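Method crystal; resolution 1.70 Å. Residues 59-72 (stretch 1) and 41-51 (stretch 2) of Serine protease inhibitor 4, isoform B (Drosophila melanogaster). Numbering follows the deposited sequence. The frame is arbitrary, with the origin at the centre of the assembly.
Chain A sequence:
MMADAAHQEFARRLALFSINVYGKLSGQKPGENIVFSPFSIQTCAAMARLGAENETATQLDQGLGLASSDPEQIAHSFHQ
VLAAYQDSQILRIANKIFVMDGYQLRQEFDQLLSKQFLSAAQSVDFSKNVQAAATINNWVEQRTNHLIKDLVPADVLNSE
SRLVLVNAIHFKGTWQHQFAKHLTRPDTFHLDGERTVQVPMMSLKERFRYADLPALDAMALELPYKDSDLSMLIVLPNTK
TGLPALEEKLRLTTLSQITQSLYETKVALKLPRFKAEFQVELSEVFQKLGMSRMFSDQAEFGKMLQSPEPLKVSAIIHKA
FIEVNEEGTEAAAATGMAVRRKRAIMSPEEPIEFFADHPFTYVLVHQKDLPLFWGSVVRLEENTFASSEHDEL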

# COMPACT_ATOMS: atom_id res chain seq x y z
N GLN A 59 10.31 15.34 -10.51
CA GLN A 59 10.72 14.42 -9.45
C GLN A 59 9.62 13.40 -9.17
O GLN A 59 9.90 12.20 -9.06
CB GLN A 59 11.07 15.17 -8.16
CG GLN A 59 12.44 15.82 -8.15
CD GLN A 59 12.82 16.35 -6.77
OE1 GLN A 59 12.05 16.25 -5.81
NE2 GLN A 59 14.02 16.91 -6.67
N LEU A 60 8.38 13.87 -9.04
CA LEU A 60 7.26 12.97 -8.78
C LEU A 60 7.06 11.96 -9.92
O LEU A 60 6.93 10.77 -9.67
CB LEU A 60 5.98 13.77 -8.53
CG LEU A 60 5.93 14.34 -7.11
CD1 LEU A 60 4.94 15.51 -7.05
CD2 LEU A 60 5.56 13.27 -6.10
N ASP A 61 7.08 12.43 -11.17
CA ASP A 61 6.96 11.54 -12.32
C ASP A 61 8.00 10.42 -12.28
O ASP A 61 7.68 9.25 -12.43
CB ASP A 61 7.12 12.29 -13.64
CG ASP A 61 5.95 13.18 -13.97
OD1 ASP A 61 4.88 13.01 -13.35
OD2 ASP A 61 6.10 14.05 -14.86
N GLN A 62 9.26 10.80 -12.09
CA GLN A 62 10.34 9.85 -12.23
C GLN A 62 10.53 9.01 -10.97
O GLN A 62 10.92 7.86 -11.06
CB GLN A 62 11.63 10.58 -12.60
CG GLN A 62 11.44 11.40 -13.86
CD GLN A 62 12.67 12.17 -14.26
OE1 GLN A 62 13.61 12.30 -13.48
NE2 GLN A 62 12.67 12.68 -15.48
N GLY A 63 10.22 9.57 -9.80
CA GLY A 63 10.35 8.82 -8.56
C GLY A 63 9.22 7.82 -8.34
O GLY A 63 9.43 6.78 -7.72
N LEU A 64 8.04 8.14 -8.84
CA LEU A 64 6.87 7.25 -8.73
C LEU A 64 6.77 6.27 -9.89
O LEU A 64 6.07 5.25 -9.80
CB LEU A 64 5.58 8.08 -8.67
CG LEU A 64 5.44 9.04 -7.49
CD1 LEU A 64 4.23 9.95 -7.71
CD2 LEU A 64 5.32 8.27 -6.19
N GLY A 65 7.47 6.57 -10.98
CA GLY A 65 7.39 5.74 -12.17
C GLY A 65 6.09 5.97 -12.93
O GLY A 65 5.47 5.03 -13.42
N LEU A 66 5.66 7.22 -13.04
CA LEU A 66 4.40 7.50 -13.72
C LEU A 66 4.55 7.33 -15.23
O LEU A 66 5.67 7.26 -15.76
CB LEU A 66 3.91 8.91 -13.37
CG LEU A 66 3.72 9.18 -11.87
CD1 LEU A 66 3.06 10.53 -11.66
CD2 LEU A 66 2.90 8.09 -11.18
N ALA A 67 3.41 7.25 -15.93
CA ALA A 67 3.37 6.82 -17.33
C ALA A 67 4.10 7.78 -18.27
O ALA A 67 4.65 7.36 -19.29
CB ALA A 67 1.93 6.65 -17.78
N SER A 68 4.08 9.06 -17.94
CA SER A 68 4.70 10.06 -18.79
C SER A 68 4.80 11.36 -18.01
O SER A 68 4.55 11.38 -16.81
CB SER A 68 3.90 10.27 -20.08
OG SER A 68 2.72 11.02 -19.82
N SER A 69 5.16 12.43 -18.70
CA SER A 69 5.23 13.75 -18.08
C SER A 69 3.93 14.54 -18.27
O SER A 69 3.82 15.68 -17.81
CB SER A 69 6.40 14.53 -18.64
OG SER A 69 6.26 14.70 -20.04
N ASP A 70 2.97 13.94 -18.96
CA ASP A 70 1.72 14.60 -19.32
C ASP A 70 0.61 14.31 -18.29
O ASP A 70 0.18 13.16 -18.18
CB ASP A 70 1.28 14.14 -20.71
CG ASP A 70 0.12 14.95 -21.25
OD1 ASP A 70 -1.03 14.62 -20.91
OD2 ASP A 70 0.37 15.91 -22.01
N PRO A 71 0.13 15.34 -17.57
CA PRO A 71 -0.88 15.12 -16.51
C PRO A 71 -2.14 14.37 -16.96
O PRO A 71 -2.62 13.52 -16.20
CB PRO A 71 -1.25 16.55 -16.08
CG PRO A 71 -0.09 17.39 -16.46
CD PRO A 71 0.47 16.77 -17.71
N GLU A 72 -2.67 14.68 -18.14
CA GLU A 72 -3.85 13.99 -18.63
C GLU A 72 -3.55 12.51 -18.88
O GLU A 72 -4.36 11.65 -18.56
CB GLU A 72 -4.38 14.66 -19.90
CG GLU A 72 -5.60 13.95 -20.52
CD GLU A 72 -6.79 13.86 -19.57
OE1 GLU A 72 -6.80 12.96 -18.70
OE2 GLU A 72 -7.74 14.67 -19.72
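Stretch 2, residues 41-51: IQTCAAMARLG

Stretch 2 lies on stretch 1 as a helix running against a helix. Residues 41-49 are helical, entering from earlier in the chain, and their axis passes 9.9 Å from that of helix 59-64 at its closest. The N-to-C directions make an angle of 159°, so the two are nearly antiparallel, with a signed crossing angle of -159°. The register follows from that direction: Leu60 CA lies 6.3 Å from Arg49 CA, and Leu64 CA lies 6.4 Å from Gln42 CA. Past Leu64 the chain leaves the helix at Gly65, whose positive phi by itself favours glycine, and the loop that follows brings stretch 1 back along its partner until Pro71 CA stands 5.7 Å from Leu50 CA, at the start of a new helix.

Arg49 covers more of this contact than any other residue. Its CA-to-CB bond points toward stretch 1, and the side chain leaves the backbone with chi1 in t and chi2 near -94°, between wells. The aliphatic part is used as a hydrocarbon: Arg49 CG packs 3.9 Å from Leu60 CB, and Arg49 CD lies 4.1 Å from Leu66 CD1. The charged end meets Asp61, whose CB points sideways but whose carboxylate comes nearer. Arg49 NE donates to Asp61 OD1 at 2.7 Å, at the edge of the guanidinium, and Arg49 NH2 adds a weak hydrogen bond to Asp61 OD2 at 3.3 Å. Both belong to one salt bridge, formed between buried residues, where the paired charges compensate each other. Pro71 lies over one face of the same group, with its CG 3.9 Å from Arg49 NH1, while Ser69 O comes within 3.0 Å of Arg49 NH2. A single long side chain therefore reaches the helix, the loop and the start of the next helix.

Leu64 is the second anchor. With chi1 in m and chi2 in t, it sets its CD1 3.6 Å from Ala45 CB and 4.0 Å from Ala46 N. Leucines of stretch 1 meet the alanines of stretch 2 closely: besides Leu64, Leu66 CD2 lies 4.2 Å from Ala46 CB. The carbonyl of Leu64 is used as well: with the helix ending here, Leu64 O accepts a hydrogen bond from Gln42 NE2 at 2.8 Å. Gln42 starts sideways and extends its amide to reach this site, while its CG lies 4.3 Å from both Leu64 CB and Leu66 CD2.

Pro71 closes the far end. Beyond its place over the guanidinium, Pro71 CB lies 4.3 Å from Leu50 CD2, and that same methyl comes 3.7 Å from Pro71 O. The rule to read here is economical: alanines among the residues the leucines meet, and long polar side chains that pack along their carbons before spending their polar ends on a carboxylate or a helix-end carbonyl.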

# COMPACT_ATOMS: atom_id res chain seq x y z
N ILE A 41 -0.29 4.54 -2.01
CA ILE A 41 0.74 5.55 -1.94
C ILE A 41 0.96 6.18 -3.31
O ILE A 41 0.99 7.41 -3.43
CB ILE A 41 2.07 4.96 -1.40
CG1 ILE A 41 1.88 4.50 0.05
CG2 ILE A 41 3.20 5.98 -1.48
CD1 ILE A 41 2.96 3.60 0.56
N GLN A 42 1.12 5.36 -4.35
CA GLN A 42 1.37 5.90 -5.69
C GLN A 42 0.20 6.74 -6.20
O GLN A 42 0.39 7.80 -6.82
CB GLN A 42 1.67 4.79 -6.68
CG GLN A 42 2.38 5.26 -7.93
CD GLN A 42 2.36 4.23 -9.04
OE1 GLN A 42 1.32 3.66 -9.36
NE2 GLN A 42 3.52 4.00 -9.66
N THR A 43 -1.02 6.28 -5.92
CA THR A 43 -2.23 6.97 -6.35
C THR A 43 -2.33 8.33 -5.68
O THR A 43 -2.58 9.34 -6.34
CB THR A 43 -3.48 6.13 -6.05
OG1 THR A 43 -3.39 4.89 -6.76
CG2 THR A 43 -4.75 6.85 -6.50
N CYS A 44 -2.11 8.37 -4.37
CA CYS A 44 -2.23 9.63 -3.63
C CYS A 44 -1.19 10.62 -4.13
O CYS A 44 -1.48 11.80 -4.37
CB CYS A 44 -2.05 9.41 -2.14
SG CYS A 44 -2.44 10.90 -1.18
N ALA A 45 0.03 10.14 -4.31
CA ALA A 45 1.12 11.00 -4.76
C ALA A 45 0.93 11.45 -6.21
O ALA A 45 1.32 12.57 -6.57
CB ALA A 45 2.45 10.29 -4.60
N ALA A 46 0.34 10.59 -7.05
CA ALA A 46 0.05 10.97 -8.43
C ALA A 46 -1.00 12.07 -8.48
O ALA A 46 -0.94 12.96 -9.33
CB ALA A 46 -0.41 9.76 -9.24
N MET A 47 -1.99 12.01 -7.58
CA MET A 47 -2.97 13.08 -7.48
C MET A 47 -2.29 14.40 -7.16
O MET A 47 -2.62 15.44 -7.74
CB MET A 47 -4.04 12.76 -6.43
CG MET A 47 -5.03 11.68 -6.89
SD MET A 47 -6.47 11.49 -5.82
CE MET A 47 -5.72 10.75 -4.40
N ALA A 48 -1.33 14.36 -6.24
CA ALA A 48 -0.61 15.59 -5.90
C ALA A 48 0.18 16.07 -7.10
O ALA A 48 0.24 17.27 -7.37
CB ALA A 48 0.30 15.36 -4.71
N ARG A 49 0.76 15.14 -7.86
CA ARG A 49 1.55 15.53 -9.03
C ARG A 49 0.73 16.33 -10.05
O ARG A 49 1.28 17.19 -10.76
CB ARG A 49 2.16 14.29 -9.71
CG ARG A 49 3.04 14.63 -10.91
CD ARG A 49 2.26 14.56 -12.21
NE ARG A 49 3.06 15.00 -13.36
CZ ARG A 49 3.05 16.22 -13.89
NH1 ARG A 49 2.30 17.20 -13.38
NH2 ARG A 49 3.80 16.46 -14.95
N LEU A 50 -0.57 16.08 -10.13
CA LEU A 50 -1.43 16.81 -11.07
C LEU A 50 -1.40 18.31 -10.82
O LEU A 50 -1.66 19.10 -11.73
CB LEU A 50 -2.87 16.34 -10.99
CG LEU A 50 -3.17 14.87 -11.26
CD1 LEU A 50 -4.68 14.67 -11.18
CD2 LEU A 50 -2.62 14.43 -12.61
N GLY A 51 -1.11 18.70 -9.59
CA GLY A 51 -1.05 20.10 -9.22
C GLY A 51 0.36 20.66 -9.14
O GLY A 51 0.55 21.82 -8.78